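Local coordinates for protein SalCYP truncation (Salinispora tropica, PDB 7ABB) that belongs to the cytochrome P450 family and holds a heme c group within a mainly helical fold, at residues L276-C281 with A310-A315; A17-Y22 with P375-N380; N242-G247 with L353-E358; A315-P320 with E328-I333. All coordinates share one frame; numbering follows the deposited sequence.

Contact 1 (L276-C281 with A310-A315); sequences LRVNSC and ANYDPA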
# COMPACT_ATOMS: atom_id res chain seq x y z
N LEU A 276 0.36 -10.12 -3.10
CA LEU A 276 -0.41 -9.08 -2.42
C LEU A 276 -1.19 -9.66 -1.24
O LEU A 276 -1.23 -9.07 -0.15
CB LEU A 276 -1.35 -8.39 -3.42
CG LEU A 276 -0.68 -7.43 -4.41
CD1 LEU A 276 -1.63 -7.10 -5.56
CD2 LEU A 276 -0.25 -6.18 -3.65
N ARG A 277 -1.83 -10.82 -1.45
CA ARG A 277 -2.51 -11.50 -0.35
C ARG A 277 -1.55 -11.81 0.78
O ARG A 277 -1.78 -11.45 1.94
CB ARG A 277 -3.16 -12.78 -0.86
CG ARG A 277 -3.93 -13.51 0.23
CD ARG A 277 -4.42 -14.92 -0.14
NE ARG A 277 -3.32 -15.89 -0.29
CZ ARG A 277 -2.77 -16.55 0.72
NH1 ARG A 277 -3.17 -16.34 1.96
NH2 ARG A 277 -1.77 -17.42 0.48
N VAL A 278 -0.45 -12.51 0.46
CA VAL A 278 0.42 -13.10 1.48
C VAL A 278 1.14 -12.02 2.28
O VAL A 278 1.39 -12.18 3.48
CB VAL A 278 1.40 -14.04 0.77
CG1 VAL A 278 2.69 -14.25 1.58
CG2 VAL A 278 0.69 -15.34 0.46
N ASN A 279 1.51 -10.91 1.63
CA ASN A 279 2.33 -9.88 2.26
C ASN A 279 1.51 -8.70 2.79
O ASN A 279 2.09 -7.66 3.14
CB ASN A 279 3.41 -9.45 1.27
CG ASN A 279 4.38 -10.56 1.03
OD1 ASN A 279 4.78 -11.22 1.99
ND2 ASN A 279 4.77 -10.79 -0.23
N SER A 280 0.20 -8.85 2.91
CA SER A 280 -0.63 -7.81 3.49
C SER A 280 -0.32 -7.58 4.96
O SER A 280 -0.12 -8.53 5.74
CB SER A 280 -2.11 -8.18 3.33
OG SER A 280 -2.51 -8.07 1.99
N CYS A 281 -0.33 -6.31 5.37
CA CYS A 281 0.04 -5.97 6.74
C CYS A 281 -0.67 -4.74 7.28
O CYS A 281 -0.53 -4.43 8.47
CB CYS A 281 1.55 -5.80 6.82
SG CYS A 281 2.21 -4.61 5.66
N ALA A 310 -7.60 -11.04 7.55
CA ALA A 310 -8.59 -11.26 6.50
C ALA A 310 -8.03 -12.16 5.41
O ALA A 310 -8.68 -13.12 4.98
CB ALA A 310 -9.04 -9.91 5.90
N ASN A 311 -6.80 -11.88 4.96
CA ASN A 311 -6.25 -12.56 3.79
C ASN A 311 -5.62 -13.90 4.13
O ASN A 311 -5.12 -14.60 3.23
CB ASN A 311 -5.21 -11.66 3.11
CG ASN A 311 -5.86 -10.58 2.27
OD1 ASN A 311 -7.03 -10.67 1.91
ND2 ASN A 311 -5.08 -9.55 1.89
N TYR A 312 -5.63 -14.29 5.42
CA TYR A 312 -5.18 -15.59 5.87
C TYR A 312 -6.29 -16.41 6.52
O TYR A 312 -6.00 -17.43 7.15
CB TYR A 312 -4.02 -15.44 6.86
CG TYR A 312 -2.67 -15.18 6.24
CD1 TYR A 312 -2.41 -14.00 5.53
CD2 TYR A 312 -1.65 -16.08 6.40
CE1 TYR A 312 -1.15 -13.78 4.98
CE2 TYR A 312 -0.39 -15.87 5.86
CZ TYR A 312 -0.18 -14.70 5.15
OH TYR A 312 1.10 -14.55 4.65
N ASP A 313 -7.54 -16.01 6.39
CA ASP A 313 -8.63 -16.77 7.01
C ASP A 313 -8.76 -18.14 6.35
O ASP A 313 -9.08 -18.19 5.16
CB ASP A 313 -9.92 -15.98 6.87
CG ASP A 313 -11.10 -16.60 7.62
OD1 ASP A 313 -11.00 -17.74 8.04
OD2 ASP A 313 -12.12 -15.89 7.78
N PRO A 314 -8.50 -19.25 7.04
CA PRO A 314 -8.56 -20.56 6.38
C PRO A 314 -9.95 -20.95 5.94
O PRO A 314 -10.08 -21.89 5.15
CB PRO A 314 -7.99 -21.51 7.44
CG PRO A 314 -8.32 -20.82 8.76
CD PRO A 314 -8.21 -19.35 8.48
N ALA A 315 -10.99 -20.24 6.38
CA ALA A 315 -12.33 -20.55 5.88
C ALA A 315 -12.46 -20.15 4.42
O ALA A 315 -13.33 -20.69 3.72
CB ALA A 315 -13.39 -19.84 6.72
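Asn311 and Arg277 meet where a type I turn, Ala310 to Asp313, lies against the C-terminal end of helix 268-278. This is the K helix of the P450 fold, and Glu274 and Arg277 form its E-x-x-R motif. Asn311 slides past Arg277 in the opposite direction, its CB 3.7 Å from Arg277 CG. From Asn311 ND2 a hydrogen bond in the amide plane reaches Ser280 OG at 3.0 Å, bent to 135°; Ser280 OG in turn donates to Leu276 O at 2.7 Å, capturing a carbonyl of the last helical turn. Asn311 OD1 accepts from Ile333 N, so both ends of the amide are held. The carbonyl Asn311 O takes Arg277 NH1 at 2.9 Å, in the guanidinium plane. CG and CD of Arg277 run extended past Asn311, and the bend at chi3 (69°) turns NE, which forms a salt bridge with Glu274. Tyr312 comes next: its OH donates to Val278 O at 2.7 Å, on a lone pair in the carbonyl plane, while Arg277 NH1 sits 4.3 Å above the centre of one ring face, at most a weak cation-pi attraction. The contact thus joins the loop after helix 307-310 to the end of the K helix, where helix 238-253 packs against Leu276 and Asn279.

Contact 2 (A17-Y22 with P375-N380); sequences AAPQAY and PPFLRN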
# COMPACT_ATOMS: atom_id res chain seq x y z
N ALA A 17 2.13 -4.73 16.04
CA ALA A 17 2.78 -6.02 15.91
C ALA A 17 2.84 -6.45 14.44
O ALA A 17 2.10 -5.97 13.59
CB ALA A 17 2.03 -7.06 16.74
N ALA A 18 3.77 -7.37 14.15
CA ALA A 18 3.92 -7.88 12.80
C ALA A 18 2.73 -8.75 12.41
O ALA A 18 2.01 -9.25 13.29
CB ALA A 18 5.21 -8.69 12.69
N PRO A 19 2.52 -8.98 11.11
CA PRO A 19 1.44 -9.90 10.69
C PRO A 19 1.46 -11.24 11.41
O PRO A 19 0.40 -11.73 11.84
CB PRO A 19 1.68 -10.07 9.20
CG PRO A 19 2.29 -8.74 8.78
CD PRO A 19 3.14 -8.31 9.96
N GLN A 20 2.63 -11.83 11.56
CA GLN A 20 2.73 -13.12 12.23
C GLN A 20 2.21 -13.04 13.65
O GLN A 20 1.62 -14.00 14.16
CB GLN A 20 4.19 -13.58 12.24
CG GLN A 20 4.40 -15.01 11.88
CD GLN A 20 5.88 -15.33 11.81
OE1 GLN A 20 6.46 -15.41 10.72
NE2 GLN A 20 6.50 -15.49 12.97
N ALA A 21 2.45 -11.92 14.32
CA ALA A 21 1.98 -11.77 15.69
C ALA A 21 0.47 -11.61 15.72
O ALA A 21 -0.21 -12.22 16.56
CB ALA A 21 2.66 -10.59 16.36
N TYR A 22 -0.09 -10.80 14.82
CA TYR A 22 -1.54 -10.76 14.69
C TYR A 22 -2.11 -12.17 14.56
O TYR A 22 -3.09 -12.52 15.22
CB TYR A 22 -1.95 -9.92 13.48
CG TYR A 22 -2.14 -8.46 13.76
CD1 TYR A 22 -1.05 -7.59 13.81
CD2 TYR A 22 -3.40 -7.94 13.95
CE1 TYR A 22 -1.22 -6.24 14.04
CE2 TYR A 22 -3.59 -6.59 14.19
CZ TYR A 22 -2.49 -5.75 14.24
OH TYR A 22 -2.70 -4.40 14.48
N PRO A 375 14.13 -15.72 6.09
CA PRO A 375 14.23 -14.28 6.23
C PRO A 375 13.02 -13.71 6.95
O PRO A 375 11.99 -14.38 7.03
CB PRO A 375 14.30 -13.79 4.78
CG PRO A 375 13.51 -14.78 4.03
CD PRO A 375 13.72 -16.11 4.74
N PRO A 376 13.13 -12.50 7.49
CA PRO A 376 11.99 -11.90 8.20
C PRO A 376 11.04 -11.21 7.25
O PRO A 376 11.38 -10.80 6.14
CB PRO A 376 12.67 -10.89 9.12
CG PRO A 376 13.84 -10.41 8.31
CD PRO A 376 14.31 -11.62 7.51
N PHE A 377 9.80 -11.05 7.72
CA PHE A 377 8.87 -10.19 7.00
C PHE A 377 9.41 -8.76 7.04
O PHE A 377 9.83 -8.28 8.10
CB PHE A 377 7.47 -10.27 7.64
CG PHE A 377 6.44 -9.41 6.95
CD1 PHE A 377 5.88 -9.81 5.75
CD2 PHE A 377 6.07 -8.18 7.47
CE1 PHE A 377 4.95 -9.01 5.08
CE2 PHE A 377 5.12 -7.38 6.81
CZ PHE A 377 4.58 -7.79 5.62
N LEU A 378 9.38 -8.08 5.89
CA LEU A 378 10.01 -6.77 5.71
C LEU A 378 8.99 -5.67 5.96
O LEU A 378 7.96 -5.65 5.30
CB LEU A 378 10.60 -6.63 4.31
CG LEU A 378 11.61 -7.73 3.96
CD1 LEU A 378 12.01 -7.60 2.51
CD2 LEU A 378 12.80 -7.68 4.87
N ARG A 379 9.28 -4.79 6.92
CA ARG A 379 8.42 -3.67 7.25
C ARG A 379 9.27 -2.63 7.98
O ARG A 379 10.36 -2.93 8.47
CB ARG A 379 7.25 -4.11 8.14
CG ARG A 379 7.68 -4.76 9.43
CD ARG A 379 6.54 -5.48 10.16
NE ARG A 379 5.68 -4.55 10.89
CZ ARG A 379 5.72 -4.35 12.21
NH1 ARG A 379 6.59 -5.00 12.98
NH2 ARG A 379 4.88 -3.48 12.76
N ASN A 380 8.75 -1.40 8.04
CA ASN A 380 9.43 -0.33 8.79
C ASN A 380 10.84 -0.18 8.23
O ASN A 380 11.01 -0.04 7.01
CB ASN A 380 9.35 -0.65 10.27
CG ASN A 380 7.92 -0.71 10.78
OD1 ASN A 380 7.06 0.01 10.28
ND2 ASN A 380 7.67 -1.58 11.74
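Phe377 offers one ring face to Pro19, whose CG lies 3.7 Å above the ring plane, offset toward the rim; Arg379 CD borders the same ring at its edge, in plane. The guanidinium of Arg379 is sandwiched: Ala18 CA is 3.9 Å above one face, toward the rim, and Asn380 ND2 lies 3.4 Å above the centre of the opposite face. Here the N-cap of helix 19-29 in this P450 fold, Ala18 with Pro19 after it, meets the loop between helix 345-362 and strand 385-387. Pro19 and Phe377 cross at about a right angle, making a CH-pi contact with CG of the proline 4.1 Å from the centroid of the Phe377 ring and 25° off the normal. The polar end of Arg379 has its hydrogen bond outside the two segments: NH2 donates to Phe16 O, just ahead of Ala17, and one guanidinium face lies over Ala17 and Ala18. Ala308 and Cys281 also touch Pro19, and Asn246 of helix 238-253 touches Phe377, so the start of helix 19-29 is packed, through Pro19 and Phe377, against helix 238-253 and the loop at Cys281. Toward the surface the contact finishes in van der Waals touches: Arg379 NH2 stands 3.8 Å from Ala17 O, which lies over the guanidinium face, and Arg379 NH1 stands 4.0 Å from Ala18 CB.

Contact 3 (N242-G247 with L353-E358); sequences NHMANG and LTAWEE. With HEC (heme c), chain B.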
# COMPACT_ATOMS: atom_id res chain seq x y z
N ASN A 242 7.16 -2.10 -0.22
CA ASN A 242 7.34 -3.26 0.66
C ASN A 242 6.68 -4.50 0.08
O ASN A 242 7.18 -5.60 0.35
CB ASN A 242 6.85 -2.94 2.06
CG ASN A 242 7.71 -1.88 2.74
OD1 ASN A 242 8.80 -1.55 2.25
ND2 ASN A 242 7.25 -1.37 3.86
N HIS A 243 5.62 -4.36 -0.72
CA HIS A 243 5.11 -5.51 -1.47
C HIS A 243 6.13 -5.98 -2.51
O HIS A 243 6.33 -7.19 -2.68
CB HIS A 243 3.77 -5.17 -2.12
CG HIS A 243 2.59 -5.50 -1.26
ND1 HIS A 243 2.24 -6.79 -0.93
CD2 HIS A 243 1.70 -4.70 -0.63
CE1 HIS A 243 1.16 -6.77 -0.17
NE2 HIS A 243 0.81 -5.51 0.02
N MET A 244 6.80 -5.04 -3.17
CA MET A 244 7.84 -5.42 -4.12
C MET A 244 8.94 -6.19 -3.42
O MET A 244 9.43 -7.20 -3.94
CB MET A 244 8.44 -4.18 -4.79
CG MET A 244 7.57 -3.56 -5.84
SD MET A 244 8.28 -2.03 -6.52
CE MET A 244 9.79 -2.70 -7.18
N ALA A 245 9.33 -5.72 -2.24
CA ALA A 245 10.46 -6.29 -1.52
C ALA A 245 10.13 -7.66 -0.94
O ALA A 245 10.92 -8.60 -1.05
CB ALA A 245 10.88 -5.33 -0.40
N ASN A 246 8.98 -7.79 -0.27
CA ASN A 246 8.63 -9.08 0.31
C ASN A 246 8.42 -10.13 -0.77
O ASN A 246 8.77 -11.31 -0.55
CB ASN A 246 7.39 -8.93 1.17
CG ASN A 246 7.70 -8.42 2.55
OD1 ASN A 246 8.44 -9.06 3.31
ND2 ASN A 246 7.14 -7.27 2.91
N GLY A 247 7.90 -9.74 -1.93
CA GLY A 247 7.73 -10.69 -3.02
C GLY A 247 9.06 -11.16 -3.59
O GLY A 247 9.28 -12.36 -3.75
N LEU A 353 4.18 -5.60 -11.07
CA LEU A 353 4.35 -6.53 -12.17
C LEU A 353 5.46 -6.08 -13.10
O LEU A 353 6.32 -6.87 -13.50
CB LEU A 353 3.05 -6.70 -12.93
CG LEU A 353 3.12 -7.63 -14.14
CD1 LEU A 353 3.63 -9.01 -13.75
CD2 LEU A 353 1.77 -7.72 -14.81
N THR A 354 5.45 -4.81 -13.48
CA THR A 354 6.44 -4.30 -14.42
C THR A 354 7.85 -4.42 -13.84
O THR A 354 8.79 -4.82 -14.55
CB THR A 354 6.12 -2.86 -14.79
OG1 THR A 354 4.83 -2.79 -15.39
CG2 THR A 354 7.11 -2.33 -15.76
N ALA A 355 8.01 -4.05 -12.56
CA ALA A 355 9.34 -4.15 -11.96
C ALA A 355 9.82 -5.58 -11.95
O ALA A 355 10.98 -5.85 -12.29
CB ALA A 355 9.34 -3.61 -10.54
N TRP A 356 8.96 -6.51 -11.57
CA TRP A 356 9.41 -7.90 -11.53
C TRP A 356 9.67 -8.47 -12.93
O TRP A 356 10.55 -9.32 -13.11
CB TRP A 356 8.40 -8.77 -10.77
CG TRP A 356 8.34 -8.48 -9.27
CD1 TRP A 356 9.23 -7.77 -8.53
CD2 TRP A 356 7.32 -8.92 -8.36
NE1 TRP A 356 8.83 -7.74 -7.20
CE2 TRP A 356 7.65 -8.43 -7.09
CE3 TRP A 356 6.17 -9.66 -8.52
CZ2 TRP A 356 6.86 -8.68 -5.96
CZ3 TRP A 356 5.37 -9.91 -7.41
CH2 TRP A 356 5.73 -9.42 -6.15
N GLU A 357 8.91 -8.03 -13.94
CA GLU A 357 9.19 -8.43 -15.31
C GLU A 357 10.59 -7.97 -15.72
O GLU A 357 11.40 -8.75 -16.25
CB GLU A 357 8.13 -7.83 -16.25
CG GLU A 357 6.77 -8.52 -16.21
CD GLU A 357 5.71 -7.79 -17.00
OE1 GLU A 357 5.87 -6.57 -17.23
OE2 GLU A 357 4.71 -8.43 -17.40
N GLU A 358 10.88 -6.69 -15.52
CA GLU A 358 12.17 -6.18 -15.96
C GLU A 358 13.30 -6.77 -15.13
O GLU A 358 14.40 -7.02 -15.65
CB GLU A 358 12.19 -4.64 -15.93
CG GLU A 358 11.22 -3.99 -16.91
CD GLU A 358 11.47 -4.43 -18.31
OE1 GLU A 358 12.62 -4.31 -18.77
OE2 GLU A 358 10.52 -4.90 -18.97
FE HEC B . -3.61 2.60 -1.26
CHA HEC B . -6.43 3.51 0.51
CHB HEC B . -3.61 -0.39 0.43
CHC HEC B . -0.84 1.66 -3.03
CHD HEC B . -3.41 5.70 -2.64
NA HEC B . -4.76 1.76 0.17
C1A HEC B . -5.92 2.27 0.76
C2A HEC B . -6.52 1.32 1.67
C3A HEC B . -5.72 0.23 1.62
C4A HEC B . -4.64 0.49 0.71
CMA HEC B . -5.86 -1.08 2.42
CAA HEC B . -7.84 1.50 2.50
CBA HEC B . -7.63 2.16 3.86
CGA HEC B . -8.95 2.24 4.60
O1A HEC B . -8.92 2.87 5.68
O2A HEC B . -9.96 1.68 4.10
NB HEC B . -2.42 0.99 -1.26
C1B HEC B . -2.61 -0.17 -0.52
C2B HEC B . -1.60 -1.11 -0.93
C3B HEC B . -0.86 -0.55 -1.90
C4B HEC B . -1.33 0.77 -2.10
CMB HEC B . -1.53 -2.52 -0.30
CAB HEC B . 0.33 -1.02 -2.69
CBB HEC B . 0.62 -2.49 -2.65
NC HEC B . -2.35 3.53 -2.56
C1C HEC B . -1.33 2.92 -3.24
C2C HEC B . -0.80 3.84 -4.21
C3C HEC B . -1.51 4.99 -4.13
C4C HEC B . -2.48 4.80 -3.08
CMC HEC B . 0.35 3.50 -5.17
CAC HEC B . -1.38 6.32 -4.89
CBC HEC B . -0.65 6.35 -6.24
ND HEC B . -4.69 4.27 -1.07
C1D HEC B . -4.42 5.45 -1.76
C2D HEC B . -5.41 6.41 -1.41
C3D HEC B . -6.35 5.77 -0.44
C4D HEC B . -5.84 4.42 -0.30
CMD HEC B . -5.48 7.85 -1.94
CAD HEC B . -7.58 6.39 0.24
CBD HEC B . -8.78 6.07 -0.62
CGD HEC B . -10.05 6.57 0.06
O1D HEC B . -11.09 6.66 -0.62
O2D HEC B . -9.97 6.87 1.27
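Trp356 wedges against Met244 and Gly247 in a buried helix-helix contact between helix 238-253 and helix 345-362, the C-terminal half of the long central helix and the L helix of the P450 fold. The axes of the short segments come within 10.8 Å and run in broadly the same direction, 39° apart. The indole carries most of the contact, its NE1 and CZ2 edge reaching helix 238-253, with Trp356 CZ2 3.7 Å from Gly247 CA. Gly247, without a side chain, lets the ring come up against its CA. Met244 O lies at the ring edge, in its plane, and accepts a weak hydrogen bond from Trp356 NE1 (3.4 Å, 142°). His243 O is also near that edge, 3.6 Å from Trp356 CZ2, and already takes the helical bond from Gly247 N. Beside the indole, Met244 reaches across with its methyl: the bend at chi3 (60°) places CE 3.5 Å from Ala355 CB. The imidazole of His243 leaves the interface on another side and meets the heme c, His243 CD2 standing 3.2 Å from heme CBB, a close approach. Phe275 and Val272 of helix 268-278 also touch Trp356, while Ala135 and Val139 of helix 130-147 cover Met244. The joint combines apolar touches, Met244 with Ala355 and Trp356 with Gly247, with backbone carbonyl oxygens at the indole edge. Its one bond between the segments is weak, so shape complementarity around the indole probably counts for more than polar pairing.

Contact 4 (A315-P320 with E328-I333); sequences AVFPEP and EQNPHI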
# COMPACT_ATOMS: atom_id res chain seq x y z
N ALA A 315 -10.99 -20.24 6.38
CA ALA A 315 -12.33 -20.55 5.88
C ALA A 315 -12.46 -20.15 4.42
O ALA A 315 -13.33 -20.69 3.72
CB ALA A 315 -13.39 -19.84 6.72
N VAL A 316 -11.61 -19.23 3.96
CA VAL A 316 -11.65 -18.70 2.61
C VAL A 316 -10.40 -19.05 1.81
O VAL A 316 -10.49 -19.29 0.60
CB VAL A 316 -11.85 -17.17 2.66
CG1 VAL A 316 -11.79 -16.56 1.26
CG2 VAL A 316 -13.18 -16.85 3.32
N PHE A 317 -9.23 -19.09 2.46
CA PHE A 317 -7.96 -19.33 1.80
C PHE A 317 -7.30 -20.56 2.41
O PHE A 317 -6.49 -20.45 3.35
CB PHE A 317 -7.03 -18.12 1.91
CG PHE A 317 -7.64 -16.83 1.47
CD1 PHE A 317 -7.53 -16.40 0.16
CD2 PHE A 317 -8.26 -16.01 2.39
CE1 PHE A 317 -8.05 -15.21 -0.25
CE2 PHE A 317 -8.80 -14.79 1.98
CZ PHE A 317 -8.67 -14.39 0.66
N PRO A 318 -7.65 -21.75 1.95
CA PRO A 318 -7.06 -22.97 2.53
C PRO A 318 -5.55 -22.97 2.39
O PRO A 318 -4.99 -22.49 1.40
CB PRO A 318 -7.71 -24.09 1.72
CG PRO A 318 -8.92 -23.49 1.09
CD PRO A 318 -8.57 -22.05 0.83
N GLU A 319 -4.88 -23.52 3.39
CA GLU A 319 -3.42 -23.45 3.51
C GLU A 319 -2.96 -22.00 3.35
O GLU A 319 -2.19 -21.69 2.43
CB GLU A 319 -2.72 -24.35 2.51
CG GLU A 319 -3.17 -25.75 2.58
CD GLU A 319 -2.40 -26.64 1.63
OE1 GLU A 319 -1.27 -26.26 1.21
OE2 GLU A 319 -2.96 -27.70 1.31
N PRO A 320 -3.45 -21.08 4.19
CA PRO A 320 -3.23 -19.66 3.92
C PRO A 320 -1.78 -19.23 3.97
O PRO A 320 -1.44 -18.22 3.34
CB PRO A 320 -4.06 -18.95 5.00
CG PRO A 320 -4.14 -19.95 6.08
CD PRO A 320 -4.23 -21.28 5.43
N GLU A 328 -6.78 -21.35 -6.57
CA GLU A 328 -7.97 -21.28 -7.42
C GLU A 328 -8.89 -20.14 -7.01
O GLU A 328 -9.51 -19.50 -7.88
CB GLU A 328 -8.73 -22.61 -7.36
CG GLU A 328 -8.01 -23.76 -8.03
CD GLU A 328 -8.94 -24.91 -8.38
OE1 GLU A 328 -9.06 -25.84 -7.56
OE2 GLU A 328 -9.55 -24.86 -9.47
N GLN A 329 -9.01 -19.87 -5.71
CA GLN A 329 -9.88 -18.82 -5.20
C GLN A 329 -9.00 -17.85 -4.44
O GLN A 329 -8.50 -18.17 -3.35
CB GLN A 329 -10.98 -19.38 -4.30
CG GLN A 329 -11.91 -20.37 -5.00
CD GLN A 329 -12.52 -19.79 -6.27
OE1 GLN A 329 -12.90 -18.62 -6.31
NE2 GLN A 329 -12.62 -20.62 -7.30
N ASN A 330 -8.80 -16.66 -4.98
CA ASN A 330 -7.99 -15.65 -4.32
C ASN A 330 -8.73 -14.32 -4.29
O ASN A 330 -8.29 -13.31 -4.89
CB ASN A 330 -6.63 -15.50 -4.99
CG ASN A 330 -5.71 -14.62 -4.20
OD1 ASN A 330 -6.01 -14.28 -3.05
ND2 ASN A 330 -4.58 -14.23 -4.80
N PRO A 331 -9.82 -14.26 -3.58
CA PRO A 331 -10.59 -13.02 -3.42
C PRO A 331 -10.00 -12.12 -2.34
O PRO A 331 -10.71 -11.60 -1.48
CB PRO A 331 -11.98 -13.54 -3.05
CG PRO A 331 -11.64 -14.70 -2.19
CD PRO A 331 -10.50 -15.38 -2.89
N HIS A 332 -8.69 -11.91 -2.39
CA HIS A 332 -8.03 -11.18 -1.32
C HIS A 332 -8.49 -9.72 -1.32
O HIS A 332 -9.00 -9.19 -2.31
CB HIS A 332 -6.52 -11.26 -1.47
CG HIS A 332 -5.99 -10.46 -2.62
ND1 HIS A 332 -5.89 -9.09 -2.56
CD2 HIS A 332 -5.60 -10.82 -3.87
CE1 HIS A 332 -5.43 -8.64 -3.72
NE2 HIS A 332 -5.25 -9.66 -4.53
N ILE A 333 -8.30 -9.07 -0.17
CA ILE A 333 -8.58 -7.64 -0.03
C ILE A 333 -7.31 -6.89 0.39
O ILE A 333 -7.31 -6.09 1.32
CB ILE A 333 -9.73 -7.37 0.96
CG1 ILE A 333 -9.51 -8.07 2.32
CG2 ILE A 333 -11.03 -7.85 0.37
CD1 ILE A 333 -10.37 -7.51 3.42
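Phe317 and Pro331 reach toward each other, tip to tip, and supply the main apolar touch: Phe317 CE1 lies 3.6 Å from Pro331 CD. Val316 CG1 adds a second, 3.9 Å from Pro331 CG, and also rests 3.5 Å above one face of the neighbouring Phe317 ring, toward the rim. The ring's far end, CZ of Phe317, meets the backbone of His332 at CA, 3.8 Å away, and His332 N lies at the ring edge, in plane. Polar atoms make the other group. Asn330 OD1 is 3.6 Å from Phe317 CE1, its amide plane 83° from the ring, and Gln329 O lies 4.0 Å from Phe317 CD1. Pro331 centres an inverse gamma turn, closed by a weak bond from His332 N to Asn330 O at 2.9 Å, which bends this arm of the loop around the phenyl tip. Beyond the segments, His332 NE2 is hydrogen-bonded to Glu273 OE2, and Arg277 touches Phe317. In the P450 fold this is the meander before the heme-binding loop. With no polar bond between the segments, van der Waals contact holds them; the oxygens at Phe317 CE1 and CD1 may add a slight C-H polarisation.

Along the chain, contact 2 joins segments near the two ends and encloses the rest; contact 3 in turn encloses contacts 1 and 4, which follow one another and share Ala315. Contacts 1 and 4 are neighbours, centres about 7 Å apart, linked by Arg277 NH1 to Pro320 O and by Asn311 OD1 to Ile333 N. Contact 2 touches contact 1, Pro19 and Phe377 meeting Cys281, at about 13 Å between centres. Asn246 of helix 238-253 bonds to Leu378 N and packs on Asn279, tying contact 3 to both. Contact 4 touches neither contact 2 nor contact 3. Helix 238-253 thus connects the heme c pocket with the 375-380 segment of contact 2, and helix 268-278 connects it with the meander.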